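Local structure of nucleocapsid (Crimean-congo hemorrhagic fever virus, 4AKL) at residues 152-166 and 470-482. The protein binds single- and double-stranded RNA, probably takes part in packaging the viral genome, and probably cuts double-stranded DNA without sequence specificity. Residues are numbered along the deposited sequence; the frame is centred on the assembly and turned at random.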
# COMPACT_ATOMS: atom_id res chain seq x y z
N VAL A 152 -9.63 8.89 -7.05
CA VAL A 152 -10.53 8.21 -6.10
C VAL A 152 -11.99 8.35 -6.60
O VAL A 152 -12.28 9.25 -7.34
CB VAL A 152 -10.40 8.76 -4.64
CG1 VAL A 152 -8.96 8.61 -4.14
CG2 VAL A 152 -10.90 10.22 -4.52
N LEU A 153 -12.87 7.43 -6.20
CA LEU A 153 -14.32 7.55 -6.54
C LEU A 153 -14.93 8.77 -5.85
O LEU A 153 -14.75 8.96 -4.65
CB LEU A 153 -15.08 6.28 -6.14
CG LEU A 153 -14.65 4.92 -6.75
CD1 LEU A 153 -15.35 3.73 -6.07
CD2 LEU A 153 -14.92 4.90 -8.25
N ALA A 154 -15.63 9.62 -6.62
CA ALA A 154 -16.35 10.79 -6.08
C ALA A 154 -17.57 10.34 -5.30
O ALA A 154 -17.90 10.89 -4.26
CB ALA A 154 -16.78 11.72 -7.20
N GLU A 155 -18.25 9.33 -5.85
CA GLU A 155 -19.47 8.82 -5.31
C GLU A 155 -19.25 7.36 -4.95
O GLU A 155 -18.49 6.67 -5.62
CB GLU A 155 -20.59 8.93 -6.38
CG GLU A 155 -20.52 10.18 -7.34
CD GLU A 155 -21.41 11.42 -6.95
OE1 GLU A 155 -22.58 11.26 -6.55
OE2 GLU A 155 -20.91 12.57 -7.08
N TYR A 156 -19.91 6.88 -3.90
CA TYR A 156 -19.91 5.45 -3.57
C TYR A 156 -21.33 5.06 -3.30
O TYR A 156 -21.92 5.51 -2.32
CB TYR A 156 -19.04 5.18 -2.37
CG TYR A 156 -18.65 3.74 -2.11
CD1 TYR A 156 -17.92 3.02 -3.03
CD2 TYR A 156 -18.96 3.12 -0.90
CE1 TYR A 156 -17.52 1.69 -2.78
CE2 TYR A 156 -18.56 1.80 -0.64
CZ TYR A 156 -17.85 1.09 -1.58
OH TYR A 156 -17.47 -0.21 -1.31
N LYS A 157 -21.85 4.21 -4.18
CA LYS A 157 -23.23 3.75 -4.09
C LYS A 157 -23.31 2.50 -3.25
O LYS A 157 -22.68 1.50 -3.57
CB LYS A 157 -23.79 3.45 -5.48
CG LYS A 157 -25.22 2.94 -5.47
CD LYS A 157 -26.19 4.04 -5.16
CE LYS A 157 -27.47 3.49 -4.59
NZ LYS A 157 -27.87 2.19 -5.19
N VAL A 158 -24.10 2.56 -2.17
CA VAL A 158 -24.35 1.41 -1.30
C VAL A 158 -25.85 1.34 -1.08
O VAL A 158 -26.51 2.32 -1.29
CB VAL A 158 -23.64 1.56 0.08
CG1 VAL A 158 -22.10 1.67 -0.10
CG2 VAL A 158 -24.17 2.75 0.85
N PRO A 159 -26.39 0.18 -0.65
CA PRO A 159 -27.78 0.06 -0.23
C PRO A 159 -28.13 1.02 0.91
O PRO A 159 -27.31 1.24 1.78
CB PRO A 159 -27.88 -1.36 0.30
CG PRO A 159 -26.73 -2.05 -0.18
CD PRO A 159 -25.69 -1.11 -0.60
N GLY A 160 -29.37 1.56 0.88
CA GLY A 160 -29.86 2.51 1.88
C GLY A 160 -29.72 2.08 3.33
O GLY A 160 -29.49 2.91 4.21
N GLU A 161 -29.84 0.79 3.59
CA GLU A 161 -29.76 0.27 4.94
C GLU A 161 -28.35 0.24 5.57
O GLU A 161 -28.23 -0.06 6.76
CB GLU A 161 -30.37 -1.15 4.99
CG GLU A 161 -29.66 -2.19 4.12
CD GLU A 161 -29.95 -3.63 4.55
OE1 GLU A 161 -29.92 -3.93 5.77
OE2 GLU A 161 -30.23 -4.47 3.66
N ILE A 162 -27.30 0.53 4.81
CA ILE A 162 -25.97 0.66 5.40
C ILE A 162 -25.37 2.05 5.21
O ILE A 162 -24.22 2.26 5.55
CB ILE A 162 -25.03 -0.42 4.90
CG1 ILE A 162 -24.61 -0.18 3.44
CG2 ILE A 162 -25.68 -1.80 5.08
CD1 ILE A 162 -23.42 -1.02 3.03
N VAL A 163 -26.13 3.00 4.65
CA VAL A 163 -25.60 4.34 4.42
C VAL A 163 -25.06 5.00 5.70
O VAL A 163 -23.93 5.47 5.73
CB VAL A 163 -26.64 5.27 3.70
CG1 VAL A 163 -26.26 6.72 3.84
CG2 VAL A 163 -26.72 4.92 2.23
N MET A 164 -25.86 5.02 6.73
CA MET A 164 -25.44 5.64 7.99
C MET A 164 -24.18 4.91 8.57
O MET A 164 -23.26 5.57 9.01
CB MET A 164 -26.63 5.75 8.97
CG MET A 164 -27.40 7.14 8.94
SD MET A 164 -27.53 8.12 7.39
CE MET A 164 -29.27 7.83 6.93
N SER A 165 -24.13 3.58 8.52
CA SER A 165 -22.95 2.81 8.98
C SER A 165 -21.68 3.17 8.21
O SER A 165 -20.64 3.35 8.79
CB SER A 165 -23.18 1.29 8.84
OG SER A 165 -23.98 0.80 9.89
N VAL A 166 -21.79 3.29 6.90
CA VAL A 166 -20.64 3.73 6.10
C VAL A 166 -20.22 5.14 6.49
O VAL A 166 -19.05 5.40 6.65
CB VAL A 166 -20.95 3.63 4.59
CG1 VAL A 166 -19.87 4.32 3.74
CG2 VAL A 166 -21.14 2.16 4.20
N TYR A 470 -0.88 3.33 -5.30
CA TYR A 470 -0.03 4.44 -4.90
C TYR A 470 -0.28 5.71 -5.73
O TYR A 470 -0.37 6.76 -5.13
CB TYR A 470 1.48 4.09 -4.93
CG TYR A 470 2.36 5.28 -4.53
CD1 TYR A 470 2.20 5.87 -3.29
CD2 TYR A 470 3.35 5.81 -5.38
CE1 TYR A 470 2.96 6.94 -2.90
CE2 TYR A 470 4.14 6.89 -4.97
CZ TYR A 470 3.92 7.44 -3.72
OH TYR A 470 4.64 8.50 -3.23
N ASN A 471 -0.40 5.60 -7.07
CA ASN A 471 -0.62 6.79 -7.98
C ASN A 471 -2.07 7.22 -8.21
O ASN A 471 -2.35 7.92 -9.15
CB ASN A 471 0.05 6.57 -9.36
CG ASN A 471 1.52 6.50 -9.27
OD1 ASN A 471 2.14 7.37 -8.65
ND2 ASN A 471 2.11 5.47 -9.86
N VAL A 472 -2.99 6.77 -7.37
CA VAL A 472 -4.37 7.22 -7.37
C VAL A 472 -4.36 8.58 -6.63
O VAL A 472 -3.73 8.71 -5.56
CB VAL A 472 -5.35 6.16 -6.74
CG1 VAL A 472 -6.64 6.75 -6.41
CG2 VAL A 472 -5.55 5.02 -7.69
N LYS A 473 -5.04 9.57 -7.21
CA LYS A 473 -5.03 10.95 -6.74
C LYS A 473 -6.37 11.32 -6.13
O LYS A 473 -7.45 10.92 -6.63
CB LYS A 473 -4.62 11.96 -7.87
CG LYS A 473 -4.41 11.29 -9.26
CD LYS A 473 -3.95 12.18 -10.41
CE LYS A 473 -3.66 11.30 -11.69
NZ LYS A 473 -2.75 10.09 -11.37
N GLY A 474 -6.30 12.09 -5.03
CA GLY A 474 -7.47 12.60 -4.33
C GLY A 474 -7.54 12.09 -2.90
O GLY A 474 -6.61 11.50 -2.40
N ASN A 475 -8.68 12.34 -2.27
CA ASN A 475 -8.94 11.97 -0.90
C ASN A 475 -10.11 10.99 -0.93
O ASN A 475 -11.26 11.39 -1.21
CB ASN A 475 -9.25 13.24 -0.09
CG ASN A 475 -9.56 12.96 1.40
OD1 ASN A 475 -9.07 11.97 1.99
ND2 ASN A 475 -10.38 13.84 2.00
N ALA A 476 -9.81 9.71 -0.70
CA ALA A 476 -10.86 8.68 -0.67
C ALA A 476 -12.01 9.07 0.26
O ALA A 476 -13.18 8.92 -0.09
CB ALA A 476 -10.28 7.34 -0.23
N THR A 477 -11.64 9.61 1.42
CA THR A 477 -12.59 9.95 2.49
C THR A 477 -13.54 11.13 2.24
O THR A 477 -14.37 11.45 3.10
CB THR A 477 -11.82 10.18 3.81
OG1 THR A 477 -12.66 9.83 4.92
CG2 THR A 477 -11.33 11.61 3.95
N SER A 478 -13.42 11.77 1.06
CA SER A 478 -14.31 12.82 0.61
C SER A 478 -15.50 12.27 -0.16
O SER A 478 -16.38 13.01 -0.52
CB SER A 478 -13.55 13.81 -0.30
OG SER A 478 -12.54 14.48 0.43
N ALA A 479 -15.52 10.97 -0.43
CA ALA A 479 -16.58 10.38 -1.23
C ALA A 479 -17.98 10.68 -0.70
O ALA A 479 -18.21 10.69 0.51
CB ALA A 479 -16.41 8.89 -1.33
N ASN A 480 -18.88 10.94 -1.64
CA ASN A 480 -20.30 11.05 -1.35
C ASN A 480 -20.94 9.66 -1.33
O ASN A 480 -21.05 8.99 -2.35
CB ASN A 480 -21.02 11.97 -2.38
CG ASN A 480 -20.60 13.43 -2.26
OD1 ASN A 480 -20.18 13.88 -1.19
ND2 ASN A 480 -20.72 14.17 -3.36
N ILE A 481 -21.36 9.24 -0.15
CA ILE A 481 -22.02 7.96 -0.00
C ILE A 481 -23.51 8.17 -0.33
O ILE A 481 -24.16 9.02 0.29
CB ILE A 481 -21.89 7.40 1.42
CG1 ILE A 481 -20.45 7.47 1.91
CG2 ILE A 481 -22.39 5.99 1.47
CD1 ILE A 481 -19.47 6.80 1.02
N ILE A 482 -24.03 7.42 -1.31
CA ILE A 482 -25.44 7.48 -1.70
C ILE A 482 -26.05 6.09 -1.97
O ILE A 482 -27.23 5.96 -2.26
CB ILE A 482 -25.66 8.43 -2.90
CG1 ILE A 482 -24.76 8.09 -4.08
CG2 ILE A 482 -25.42 9.88 -2.47
CD1 ILE A 482 -25.24 8.74 -5.39
OXT ILE A 482 -25.39 5.06 -1.90
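OXT of the C-terminal Ile482 takes a nearly straight hydrogen bond from Val158 N (2.8 Å, 169° at the hydrogen). The same OXT lies 3.0 Å from Val158 O, an approach of two acceptors that may disfavour negative charge on OXT. The bond from Val158 N closes a short two-stranded parallel sheet, 155-156 against 480-481. Asn480 N donates to Ala154 O at 2.8 Å; Asn480 O receives Tyr156 N, and Tyr156 O receives Ile482 N, so the last residues of the chain are bound by their main chain at every second step. The two faces of the sheet differ. Glu155 and Asn480 share the solvent-exposed one, where carboxylate and amide stand almost perpendicular (86°) without a hydrogen bond. Tyr156 and Ile481 share the buried one, their side chains running side by side, with CD1 of Ile481 against Tyr156 CB (3.8 Å). Ile481 also sets CG2 against CG2 of Val158 (3.7 Å) and CG1 and CD1 against CG1 of Val166, filling the angle between strand and helix 163-181. The Tyr156 ring, its CG anti to the backbone N (chi1 -165°), leads on past Ile481 CD1 to helix 450-460, where OH hydrogen-bonds Ser458. Further back along the chain, Val152 N donates to Lys473 O, and Val152 presses CG1 on CG1 of Val472 (3.7 Å) and CG2 on Asn475 O; Gly474, whose backbone angles suit glycine, leaves room for Val152 CG2. Main-chain bonds thus fix the register of the C-terminal tail, whereas Ile481 supplies its apolar grip on the helical body; Ile482 is exposed, yet its OXT replaces a peptide oxygen as acceptor for Val158 N, carrying the pairing to the chain's very end.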